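Putative uncharacterized protein TTHA0988 (Thermus thermophilus, PDB 3OEP) is of unknown function but is a KipI-KipA homologue with cyclophilin-like domains, probably not an allophanate hydrolase. Local coordinates at residues Phe413-Ala418 with Val487-Thr492; Glu424-Glu429 with Ser450-Val455. One frame throughout, in Å; residues are numbered along the deposited sequence. Where two conformers were deposited one is given.

Contact 1 of 2, residues Phe413-Ala418 with Val487-Thr492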
# COMPACT_ATOMS: atom_id res chain seq x y z
N PHE A 413 -24.34 -6.05 -0.93
CA PHE A 413 -23.35 -6.23 0.11
C PHE A 413 -23.41 -5.01 1.03
O PHE A 413 -24.05 -4.01 0.72
CB PHE A 413 -21.95 -6.37 -0.50
CG PHE A 413 -21.73 -7.69 -1.18
CD1 PHE A 413 -22.28 -7.95 -2.43
CD2 PHE A 413 -21.00 -8.69 -0.56
CE1 PHE A 413 -22.09 -9.18 -3.05
CE2 PHE A 413 -20.80 -9.92 -1.17
CZ PHE A 413 -21.35 -10.17 -2.42
N ARG A 414 -22.75 -5.13 2.17
CA ARG A 414 -22.72 -4.08 3.17
C ARG A 414 -21.28 -3.93 3.66
O ARG A 414 -20.60 -4.93 3.87
CB ARG A 414 -23.65 -4.46 4.34
CG ARG A 414 -23.94 -3.35 5.32
CD ARG A 414 -25.04 -3.76 6.30
NE ARG A 414 -24.59 -4.80 7.23
CZ ARG A 414 -24.91 -6.09 7.19
NH1 ARG A 414 -24.43 -6.91 8.11
NH2 ARG A 414 -25.71 -6.58 6.24
N VAL A 415 -20.82 -2.69 3.83
CA VAL A 415 -19.46 -2.45 4.30
C VAL A 415 -19.35 -2.83 5.78
O VAL A 415 -20.13 -2.36 6.59
CB VAL A 415 -19.04 -0.98 4.13
CG1 VAL A 415 -17.67 -0.72 4.76
CG2 VAL A 415 -19.04 -0.59 2.65
N ALA A 416 -18.40 -3.69 6.11
CA ALA A 416 -18.13 -4.07 7.50
C ALA A 416 -17.08 -3.15 8.11
O ALA A 416 -17.22 -2.69 9.25
CB ALA A 416 -17.68 -5.51 7.58
N ARG A 417 -16.02 -2.90 7.35
CA ARG A 417 -14.91 -2.07 7.76
C ARG A 417 -14.29 -1.45 6.51
O ARG A 417 -14.30 -2.06 5.44
CB ARG A 417 -13.86 -2.90 8.50
N ALA A 418 -13.77 -0.23 6.65
CA ALA A 418 -13.18 0.48 5.52
C ALA A 418 -12.01 1.33 5.98
O ALA A 418 -12.14 2.11 6.92
CB ALA A 418 -14.21 1.37 4.85
N VAL A 487 -22.67 1.10 4.79
CA VAL A 487 -23.00 1.52 3.42
C VAL A 487 -23.33 0.30 2.57
O VAL A 487 -22.62 -0.71 2.59
CB VAL A 487 -21.85 2.34 2.78
CG1 VAL A 487 -22.16 2.62 1.29
CG2 VAL A 487 -21.65 3.66 3.55
N GLU A 488 -24.44 0.40 1.84
CA GLU A 488 -24.88 -0.68 0.97
C GLU A 488 -24.15 -0.58 -0.37
O GLU A 488 -23.99 0.52 -0.92
CB GLU A 488 -26.39 -0.62 0.77
CG GLU A 488 -27.18 -0.92 2.04
CD GLU A 488 -27.32 -2.41 2.33
OE1 GLU A 488 -27.71 -3.17 1.42
OE2 GLU A 488 -27.05 -2.83 3.48
N ILE A 489 -23.70 -1.74 -0.86
CA ILE A 489 -22.94 -1.84 -2.10
C ILE A 489 -23.69 -2.72 -3.09
O ILE A 489 -24.11 -3.83 -2.75
CB ILE A 489 -21.55 -2.47 -1.85
CG1 ILE A 489 -20.79 -1.71 -0.76
CG2 ILE A 489 -20.73 -2.49 -3.15
CD1 ILE A 489 -20.55 -0.24 -1.08
N HIS A 490 -23.86 -2.23 -4.32
CA HIS A 490 -24.49 -2.96 -5.40
C HIS A 490 -23.47 -3.07 -6.53
O HIS A 490 -23.06 -2.06 -7.10
CB HIS A 490 -25.73 -2.22 -5.90
CG HIS A 490 -26.73 -1.93 -4.82
ND1 HIS A 490 -27.73 -2.82 -4.48
CD2 HIS A 490 -26.89 -0.86 -4.01
CE1 HIS A 490 -28.46 -2.31 -3.51
NE2 HIS A 490 -27.97 -1.12 -3.20
N PHE A 491 -23.04 -4.29 -6.83
CA PHE A 491 -22.10 -4.53 -7.92
C PHE A 491 -22.88 -4.76 -9.21
O PHE A 491 -23.90 -5.45 -9.20
CB PHE A 491 -21.23 -5.75 -7.64
CG PHE A 491 -20.22 -5.56 -6.54
CD1 PHE A 491 -19.17 -4.67 -6.70
CD2 PHE A 491 -20.30 -6.29 -5.36
CE1 PHE A 491 -18.23 -4.50 -5.70
CE2 PHE A 491 -19.36 -6.13 -4.36
CZ PHE A 491 -18.32 -5.24 -4.53
N THR A 492 -22.37 -4.17 -10.29
CA THR A 492 -23.00 -4.30 -11.61
C THR A 492 -21.95 -4.49 -12.69
O THR A 492 -20.78 -4.18 -12.50
CB THR A 492 -23.86 -3.07 -11.96
OG1 THR A 492 -24.43 -3.24 -13.26
CG2 THR A 492 -23.02 -1.79 -11.94
O HOH W 1 -27.20 -5.54 4.10
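Phe-413 and Phe-491 both place CG anti to their own carbonyl carbon (chi1 -73° and -70°), and this brings their rings together on the buried face of the strand pair. The edge of Phe-491 points at the face of Phe-413 in an offset edge-to-face stack. The ring centroids are 5.6 Å apart and the planes stand at 67°. CD2 of Phe-491 comes within 3.9 Å of CD1 of Phe-413. Ile-489 lies on the same face. Its CG1 is 4.0 Å from CG2 of Val-415, and its CG2 sits over one face of the Phe-491 ring, toward the rim. Leu-408 of helix 402-408 touches both phenylalanines.

The backbones run antiparallel. Phe-413 and Ile-489 form a hydrogen-bonded pair. Phe-413 N gives a bond to Ile-489 O in the carbonyl plane, 2.9 Å long. Ile-489 N returns a nearly straight bond of 2.8 Å to Phe-413 O, but from above that carbonyl plane. Val-415 N bonds to Val-487 O at 2.9 Å.

Arg-414 and Glu-488, a non-hydrogen-bonded pair, lie side by side on the other face. Their charged ends do not meet. OE2 of Glu-488 instead rests 3.6 Å from CD of Arg-414. A water joins the two ends: it accepts from Arg-414 NH2, in the guanidinium plane, and donates to Glu-488 OE2. An alanine in place of Glu-488 lacks the carboxylate, so the water would probably lose this partner and the aliphatic part of Arg-414 would be less covered.

Strands 413-418 and 488-492 are antiparallel neighbours in the beta-sheet of a cyclophilin-like domain.

Contact 2 of 2, residues Glu424-Glu429 with Ser450-Val455; sequences ELLGPE and SGRPLV
Strands 422-426 and 454-456 are antiparallel neighbours in the cyclophilin-like sheet, and this contact lies where their pairing gives way to the loop before Leu-454. Glu-424 and Leu-454 form a non-hydrogen-bonded pair. Beside them, Leu-425 N donates to Pro-453 O over 2.9 Å, nearly along the C=O axis. CA of Glu-424 also approaches Pro-453 O, in a longer CA-H...O contact.

Arg-452 carries the polar side of the contact. Its CG is anti to the carbonyl carbon (chi1 -61°), and the chain then runs extended to NE. Glu-424 has CG anti to its backbone N (chi1 -169°) and crosses the arginine obliquely. The salt bridge has one short bond, 2.7 Å from Arg-452 NH1 to Glu-424 OE2. The oxygen lies close to the guanidinium plane, but NH1 meets it from above the carboxylate plane. The two planes are perpendicular, so this is not a two-pronged, coplanar pairing. OE2 of Glu-424 also lies 3.4 Å from CD of Arg-452.

The opposite charge so close by would probably keep Glu-424 ionised. In the sheet, strand 413-418 flanks strand 422-426 on its other side, and its Ala-416 touches both charged side chains. Leu-426 runs alongside Arg-452, pointing the same way. Its CD2 lies over one face of the guanidinium, toward the rim, and is 3.4 Å from Arg-452 NE. An apolar methyl thus packs on the flat group while the guanidinium edge meets the carboxylate.

Leu-425 is buried. Its CD1 meets CG2 of Val-455 at 4.1 Å. The ring of Pro-453 adds a further contact, with its CD 3.7 Å from Leu-425 O.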
# COMPACT_ATOMS: atom_id res chain seq x y z
N GLU A 424 -13.85 -4.08 3.50
CA GLU A 424 -14.31 -5.43 3.81
C GLU A 424 -15.83 -5.53 3.71
O GLU A 424 -16.54 -4.67 4.23
CB GLU A 424 -13.86 -5.81 5.22
CG GLU A 424 -14.04 -7.26 5.58
CD GLU A 424 -13.56 -7.57 6.98
OE1 GLU A 424 -12.43 -8.07 7.11
OE2 GLU A 424 -14.31 -7.29 7.94
N LEU A 425 -16.32 -6.57 3.05
CA LEU A 425 -17.74 -6.67 2.72
C LEU A 425 -18.47 -7.84 3.39
O LEU A 425 -17.92 -8.94 3.54
CB LEU A 425 -17.90 -6.80 1.21
CG LEU A 425 -17.36 -5.66 0.36
CD1 LEU A 425 -17.62 -5.93 -1.11
CD2 LEU A 425 -17.97 -4.33 0.79
N LEU A 426 -19.71 -7.57 3.78
CA LEU A 426 -20.65 -8.58 4.25
C LEU A 426 -21.75 -8.73 3.21
O LEU A 426 -22.29 -7.74 2.71
CB LEU A 426 -21.26 -8.14 5.58
CG LEU A 426 -20.32 -8.14 6.77
CD1 LEU A 426 -20.98 -7.45 7.97
CD2 LEU A 426 -19.92 -9.56 7.13
N GLY A 427 -22.11 -9.97 2.89
CA GLY A 427 -23.14 -10.20 1.89
C GLY A 427 -23.17 -11.65 1.45
O GLY A 427 -22.66 -12.52 2.15
N PRO A 428 -23.78 -11.91 0.29
CA PRO A 428 -23.87 -13.26 -0.27
C PRO A 428 -22.51 -13.97 -0.32
O PRO A 428 -21.50 -13.32 -0.58
CB PRO A 428 -24.39 -13.02 -1.69
CG PRO A 428 -25.11 -11.73 -1.63
CD PRO A 428 -24.48 -10.91 -0.54
N GLU A 429 -22.50 -15.28 -0.09
CA GLU A 429 -21.28 -16.07 -0.18
C GLU A 429 -20.71 -16.00 -1.60
O GLU A 429 -21.44 -16.19 -2.57
CB GLU A 429 -21.53 -17.53 0.21
N SER A 450 -12.16 -19.03 2.51
CA SER A 450 -13.11 -18.78 3.58
C SER A 450 -12.83 -17.40 4.17
O SER A 450 -11.71 -17.13 4.59
CB SER A 450 -12.99 -19.84 4.67
OG SER A 450 -13.93 -19.62 5.72
N GLY A 451 -13.84 -16.54 4.18
CA GLY A 451 -13.69 -15.19 4.70
C GLY A 451 -14.40 -14.17 3.85
O GLY A 451 -15.00 -14.50 2.82
N ARG A 452 -14.33 -12.92 4.28
CA ARG A 452 -15.06 -11.83 3.65
C ARG A 452 -14.30 -11.29 2.44
O ARG A 452 -13.07 -11.18 2.47
CB ARG A 452 -15.28 -10.71 4.66
CG ARG A 452 -16.10 -11.11 5.87
CD ARG A 452 -16.04 -10.05 6.94
NE ARG A 452 -16.80 -10.42 8.13
CZ ARG A 452 -16.96 -9.64 9.20
NH1 ARG A 452 -16.40 -8.43 9.25
NH2 ARG A 452 -17.67 -10.07 10.24
N PRO A 453 -15.03 -10.93 1.37
CA PRO A 453 -14.38 -10.21 0.28
C PRO A 453 -13.79 -8.88 0.75
O PRO A 453 -14.38 -8.22 1.61
CB PRO A 453 -15.51 -9.97 -0.72
CG PRO A 453 -16.53 -11.01 -0.41
CD PRO A 453 -16.44 -11.22 1.07
N LEU A 454 -12.65 -8.50 0.18
CA LEU A 454 -11.97 -7.25 0.51
C LEU A 454 -11.63 -6.54 -0.80
O LEU A 454 -10.92 -7.09 -1.64
CB LEU A 454 -10.68 -7.53 1.28
CG LEU A 454 -9.81 -6.33 1.66
CD1 LEU A 454 -10.46 -5.51 2.77
CD2 LEU A 454 -8.42 -6.79 2.10
N VAL A 455 -12.14 -5.32 -0.98
CA VAL A 455 -11.79 -4.52 -2.15
C VAL A 455 -10.50 -3.76 -1.81
O VAL A 455 -10.47 -3.00 -0.85
CB VAL A 455 -12.88 -3.52 -2.55
CG1 VAL A 455 -12.51 -2.85 -3.87
CG2 VAL A 455 -14.24 -4.22 -2.66

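Both contacts belong to one beta-sheet in the carboxyltransferase A and B part of the chain. Their centres are about 9 Å apart. Across the sheet the order is 454-456, 422-426, 413-418, 488-492, so the pairing of 422-426 with 413-418 lies between the two contacts. Strands 413-418 and 422-426 follow each other in the chain and join the contacts directly. Arg-414 N lies 2.7 Å from Leu-426 O, a probable hydrogen bond, and Phe-413 packs on Pro-428. Along the chain, both segments of contact 2 come between those of contact 1. Strand 488-492, the last in the chain, pairs with a strand from well before it, whereas contact 2 joins segments about 20 residues apart.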